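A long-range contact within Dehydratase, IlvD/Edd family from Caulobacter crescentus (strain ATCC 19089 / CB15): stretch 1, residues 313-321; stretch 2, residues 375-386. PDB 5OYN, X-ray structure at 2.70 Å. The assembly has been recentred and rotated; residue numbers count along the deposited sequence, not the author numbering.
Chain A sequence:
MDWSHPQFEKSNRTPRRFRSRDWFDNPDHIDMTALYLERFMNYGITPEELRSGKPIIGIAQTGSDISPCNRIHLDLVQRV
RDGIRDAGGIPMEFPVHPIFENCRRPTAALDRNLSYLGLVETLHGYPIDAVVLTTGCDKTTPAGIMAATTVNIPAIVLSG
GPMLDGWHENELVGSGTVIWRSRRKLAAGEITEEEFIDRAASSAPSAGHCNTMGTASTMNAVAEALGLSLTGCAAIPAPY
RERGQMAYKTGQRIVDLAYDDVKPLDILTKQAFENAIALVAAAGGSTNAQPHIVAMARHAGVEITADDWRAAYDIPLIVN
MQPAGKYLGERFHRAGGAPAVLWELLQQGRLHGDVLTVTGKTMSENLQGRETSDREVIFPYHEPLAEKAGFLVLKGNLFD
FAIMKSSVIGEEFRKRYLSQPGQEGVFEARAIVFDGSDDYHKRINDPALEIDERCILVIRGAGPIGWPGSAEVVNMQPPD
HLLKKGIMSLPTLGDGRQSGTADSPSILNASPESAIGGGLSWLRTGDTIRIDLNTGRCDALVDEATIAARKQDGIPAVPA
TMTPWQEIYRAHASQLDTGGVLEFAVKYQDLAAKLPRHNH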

# COMPACT_ATOMS: atom_id res chain seq x y z
N TYR A 313 -29.92 -30.17 20.22
CA TYR A 313 -29.91 -29.74 21.62
C TYR A 313 -29.02 -30.62 22.50
O TYR A 313 -28.32 -30.11 23.39
CB TYR A 313 -31.34 -29.71 22.17
CG TYR A 313 -31.44 -29.35 23.64
CD1 TYR A 313 -30.86 -28.18 24.13
CD2 TYR A 313 -32.11 -30.17 24.54
CE1 TYR A 313 -30.94 -27.84 25.46
CE2 TYR A 313 -32.19 -29.85 25.89
CZ TYR A 313 -31.61 -28.68 26.34
OH TYR A 313 -31.68 -28.33 27.67
N ASP A 314 -29.03 -31.94 22.29
CA ASP A 314 -28.30 -32.86 23.15
C ASP A 314 -26.86 -33.07 22.71
O ASP A 314 -26.28 -34.13 22.99
CB ASP A 314 -29.03 -34.20 23.24
CG ASP A 314 -29.05 -34.95 21.91
OD1 ASP A 314 -28.62 -34.38 20.87
OD2 ASP A 314 -29.52 -36.11 21.90
N ILE A 315 -26.29 -32.10 22.00
CA ILE A 315 -24.84 -32.09 21.74
C ILE A 315 -24.14 -31.51 22.96
O ILE A 315 -24.52 -30.42 23.43
CB ILE A 315 -24.53 -31.27 20.49
CG1 ILE A 315 -25.33 -31.79 19.29
CG2 ILE A 315 -23.03 -31.28 20.23
CD1 ILE A 315 -24.63 -32.82 18.46
N PRO A 316 -23.13 -32.17 23.51
CA PRO A 316 -22.38 -31.58 24.63
C PRO A 316 -21.47 -30.46 24.15
O PRO A 316 -21.08 -30.38 22.98
CB PRO A 316 -21.57 -32.75 25.18
CG PRO A 316 -21.40 -33.69 24.02
CD PRO A 316 -22.57 -33.47 23.08
N LEU A 317 -21.13 -29.58 25.09
CA LEU A 317 -20.21 -28.47 24.85
C LEU A 317 -18.78 -28.98 25.00
O LEU A 317 -18.41 -29.49 26.07
CB LEU A 317 -20.47 -27.34 25.84
CG LEU A 317 -19.38 -26.28 25.93
CD1 LEU A 317 -19.35 -25.45 24.64
CD2 LEU A 317 -19.57 -25.40 27.15
N ILE A 318 -17.96 -28.85 23.96
CA ILE A 318 -16.62 -29.41 24.00
C ILE A 318 -15.50 -28.39 23.83
O ILE A 318 -14.34 -28.75 24.08
CB ILE A 318 -16.44 -30.56 22.99
CG1 ILE A 318 -16.94 -30.16 21.61
CG2 ILE A 318 -17.13 -31.82 23.49
CD1 ILE A 318 -16.51 -31.16 20.54
N VAL A 319 -15.76 -27.14 23.46
CA VAL A 319 -14.68 -26.16 23.33
C VAL A 319 -14.67 -25.26 24.56
O VAL A 319 -15.71 -24.71 24.94
CB VAL A 319 -14.77 -25.35 22.02
CG1 VAL A 319 -15.10 -26.25 20.85
CG2 VAL A 319 -15.75 -24.19 22.12
N ASN A 320 -13.50 -25.12 25.17
CA ASN A 320 -13.35 -24.47 26.47
C ASN A 320 -13.01 -22.99 26.26
O ASN A 320 -11.95 -22.50 26.63
CB ASN A 320 -12.30 -25.18 27.30
CG ASN A 320 -12.34 -24.76 28.74
OD1 ASN A 320 -13.23 -24.01 29.16
ND2 ASN A 320 -11.35 -25.21 29.52
N MET A 321 -13.98 -22.27 25.72
CA MET A 321 -13.79 -20.91 25.23
C MET A 321 -14.88 -19.99 25.78
O MET A 321 -16.07 -20.32 25.73
CB MET A 321 -13.83 -20.91 23.70
CG MET A 321 -12.87 -19.95 23.04
SD MET A 321 -12.89 -20.17 21.26
CE MET A 321 -13.06 -18.45 20.73
N ARG A 375 -6.44 -31.31 25.16
CA ARG A 375 -7.69 -31.71 25.79
C ARG A 375 -8.11 -30.75 26.91
O ARG A 375 -9.19 -30.94 27.47
CB ARG A 375 -7.59 -33.14 26.30
CG ARG A 375 -7.64 -34.22 25.20
CD ARG A 375 -9.05 -34.41 24.61
NE ARG A 375 -9.08 -35.36 23.49
CZ ARG A 375 -10.05 -35.42 22.59
NH1 ARG A 375 -11.09 -34.59 22.64
NH2 ARG A 375 -9.99 -36.31 21.60
N GLU A 376 -7.29 -29.75 27.23
CA GLU A 376 -7.70 -28.67 28.14
C GLU A 376 -8.68 -27.72 27.47
O GLU A 376 -9.39 -26.97 28.16
CB GLU A 376 -6.47 -27.87 28.61
CG GLU A 376 -6.01 -28.08 30.07
CD GLU A 376 -4.59 -27.49 30.38
OE1 GLU A 376 -4.11 -26.58 29.65
OE2 GLU A 376 -3.96 -27.95 31.36
N VAL A 377 -8.74 -27.76 26.15
CA VAL A 377 -9.41 -26.73 25.35
C VAL A 377 -10.56 -27.33 24.56
O VAL A 377 -11.66 -26.76 24.51
CB VAL A 377 -8.40 -26.02 24.41
CG1 VAL A 377 -9.07 -24.88 23.66
CG2 VAL A 377 -7.20 -25.56 25.18
N ILE A 378 -10.32 -28.46 23.91
CA ILE A 378 -11.35 -29.18 23.18
C ILE A 378 -11.56 -30.51 23.89
O ILE A 378 -10.74 -31.43 23.77
CB ILE A 378 -10.99 -29.36 21.71
CG1 ILE A 378 -10.89 -27.97 21.06
CG2 ILE A 378 -12.03 -30.24 21.04
CD1 ILE A 378 -10.38 -28.00 19.64
N PHE A 379 -12.65 -30.61 24.64
CA PHE A 379 -12.92 -31.79 25.46
C PHE A 379 -13.38 -32.97 24.61
O PHE A 379 -13.93 -32.79 23.51
CB PHE A 379 -13.96 -31.46 26.52
CG PHE A 379 -13.40 -30.75 27.71
CD1 PHE A 379 -12.35 -29.85 27.56
CD2 PHE A 379 -13.91 -30.99 28.97
CE1 PHE A 379 -11.83 -29.19 28.67
CE2 PHE A 379 -13.39 -30.34 30.07
CZ PHE A 379 -12.35 -29.44 29.92
N PRO A 380 -13.15 -34.19 25.10
CA PRO A 380 -13.69 -35.37 24.40
C PRO A 380 -15.20 -35.42 24.53
O PRO A 380 -15.77 -35.01 25.55
CB PRO A 380 -13.01 -36.55 25.11
CG PRO A 380 -12.66 -36.04 26.46
CD PRO A 380 -12.42 -34.56 26.33
N TYR A 381 -15.85 -35.87 23.46
CA TYR A 381 -17.30 -35.91 23.40
C TYR A 381 -17.91 -36.59 24.63
O TYR A 381 -18.91 -36.10 25.18
CB TYR A 381 -17.74 -36.64 22.13
CG TYR A 381 -19.20 -36.47 21.77
CD1 TYR A 381 -20.19 -37.17 22.44
CD2 TYR A 381 -19.58 -35.62 20.74
CE1 TYR A 381 -21.53 -37.02 22.11
CE2 TYR A 381 -20.91 -35.46 20.40
CZ TYR A 381 -21.88 -36.16 21.09
OH TYR A 381 -23.20 -36.01 20.75
N HIS A 382 -17.33 -37.70 25.07
CA HIS A 382 -17.98 -38.47 26.13
C HIS A 382 -17.68 -37.96 27.52
O HIS A 382 -18.51 -38.15 28.42
CB HIS A 382 -17.61 -39.95 26.01
CG HIS A 382 -18.34 -40.63 24.90
ND1 HIS A 382 -19.70 -40.45 24.70
CD2 HIS A 382 -17.91 -41.43 23.89
CE1 HIS A 382 -20.08 -41.14 23.63
NE2 HIS A 382 -19.01 -41.74 23.13
N GLU A 383 -16.55 -37.29 27.73
CA GLU A 383 -16.27 -36.58 28.98
C GLU A 383 -16.19 -35.08 28.67
O GLU A 383 -15.10 -34.49 28.67
CB GLU A 383 -14.98 -37.08 29.64
CG GLU A 383 -14.84 -38.60 29.84
CD GLU A 383 -16.12 -39.29 30.37
OE1 GLU A 383 -16.79 -40.00 29.59
OE2 GLU A 383 -16.46 -39.10 31.57
N PRO A 384 -17.33 -34.44 28.38
CA PRO A 384 -17.29 -33.06 27.91
C PRO A 384 -17.36 -32.05 29.05
O PRO A 384 -17.14 -32.38 30.21
CB PRO A 384 -18.54 -32.98 27.03
CG PRO A 384 -19.51 -33.85 27.74
CD PRO A 384 -18.71 -34.96 28.40
N LEU A 385 -17.67 -30.80 28.70
CA LEU A 385 -17.69 -29.72 29.68
C LEU A 385 -19.05 -29.55 30.31
O LEU A 385 -19.14 -29.12 31.47
CB LEU A 385 -17.32 -28.40 29.00
CG LEU A 385 -15.88 -27.94 28.98
CD1 LEU A 385 -15.82 -26.75 28.05
CD2 LEU A 385 -15.42 -27.56 30.38
N ALA A 386 -20.10 -29.85 29.55
CA ALA A 386 -21.49 -29.67 29.91
C ALA A 386 -22.30 -30.45 28.89
O ALA A 386 -21.95 -30.47 27.71
CB ALA A 386 -21.91 -28.20 29.91

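Two irregular segments of one chain, at least 56 residues apart in sequence where they touch, are joined mainly by backbone hydrogen bonds, with a proline-on-tyrosine contact at one end and an asparagine side-chain bond at the other. Neither stretch forms a regular helix or strand, yet together they bury 697 Å² of surface, summed over both sides.

The central residues of stretch 1 engage two separate parts of stretch 2. Around Val319 and Ile378 the backbones are bridged, with the two CA atoms 4.5 Å apart. The bonds of this bridge come from the neighbouring residues: Phe379 N donates to Ile318 O at 2.6 Å, and Asn320 N donates to Val377 O, also at 2.6 Å. Both are short, with N-H...O angles of 160° and 148°. Each acceptor also receives a CA-H...O contact, Ile378 CA to Ile318 O at 3.2 Å and Val319 CA to Val377 O at 3.3 Å, so that each carbonyl oxygen is approached by both an amide and an alpha carbon. The two carbonyl oxygens themselves, Ile318 O and Val377 O, lie 3.4 Å apart; both are acceptors, and no bond joins them.

Leu317 meets the far end of stretch 2 through both of its backbone polar groups. Its N donates to Ala386 O at 2.9 Å, and its O accepts from Leu385 N at 3.0 Å, each with an angle of 159° at the hydrogen. Between these two attachments the stretch 2 backbone swings outward; His382 and Glu383 make no contact with stretch 1, while the Tyr381 side chain turns back to it.

Asn320 adds the side-chain hydrogen bond of the interface. Its CA-to-CB bond points toward stretch 2, and with chi1 in the t well ND2 donates to Glu376 O at 3.0 Å and a nearly straight 172°. The same residue therefore binds two successive carbonyls, those of Glu376 and Val377, through its side chain and its backbone. Its OD1 is satisfied elsewhere in the structure.

Apolar packing fills in around this polar framework. Pro316 lies over one face of the Tyr381 ring: its CG is 3.8 Å from the ring centroid and only 9° off the ring normal, a CH-pi arrangement in which proline C-H groups meet the aromatic pi cloud. Pro316 CD comes within 3.4 Å of Tyr381 CZ. The tyrosine CA-to-CB bond points sideways, but the end of the side chain comes nearer to stretch 1. Pro316 also packs against a second proline, CB to Pro384 CG at 3.5 Å.

Ile318, with 95 Å² covered, uses its CG2 methyl to reach Pro384 CB at 4.0 Å and Phe379 CB at 4.4 Å. Leu385 points toward stretch 1; its CD1 lies 4.1 Å from Leu317 CD2 and 3.7 Å from Asn320 CA, bringing aliphatic packing beside the polar asparagine. Val319, by contrast, points away from stretch 2, and its part in the contact rests largely on its backbone.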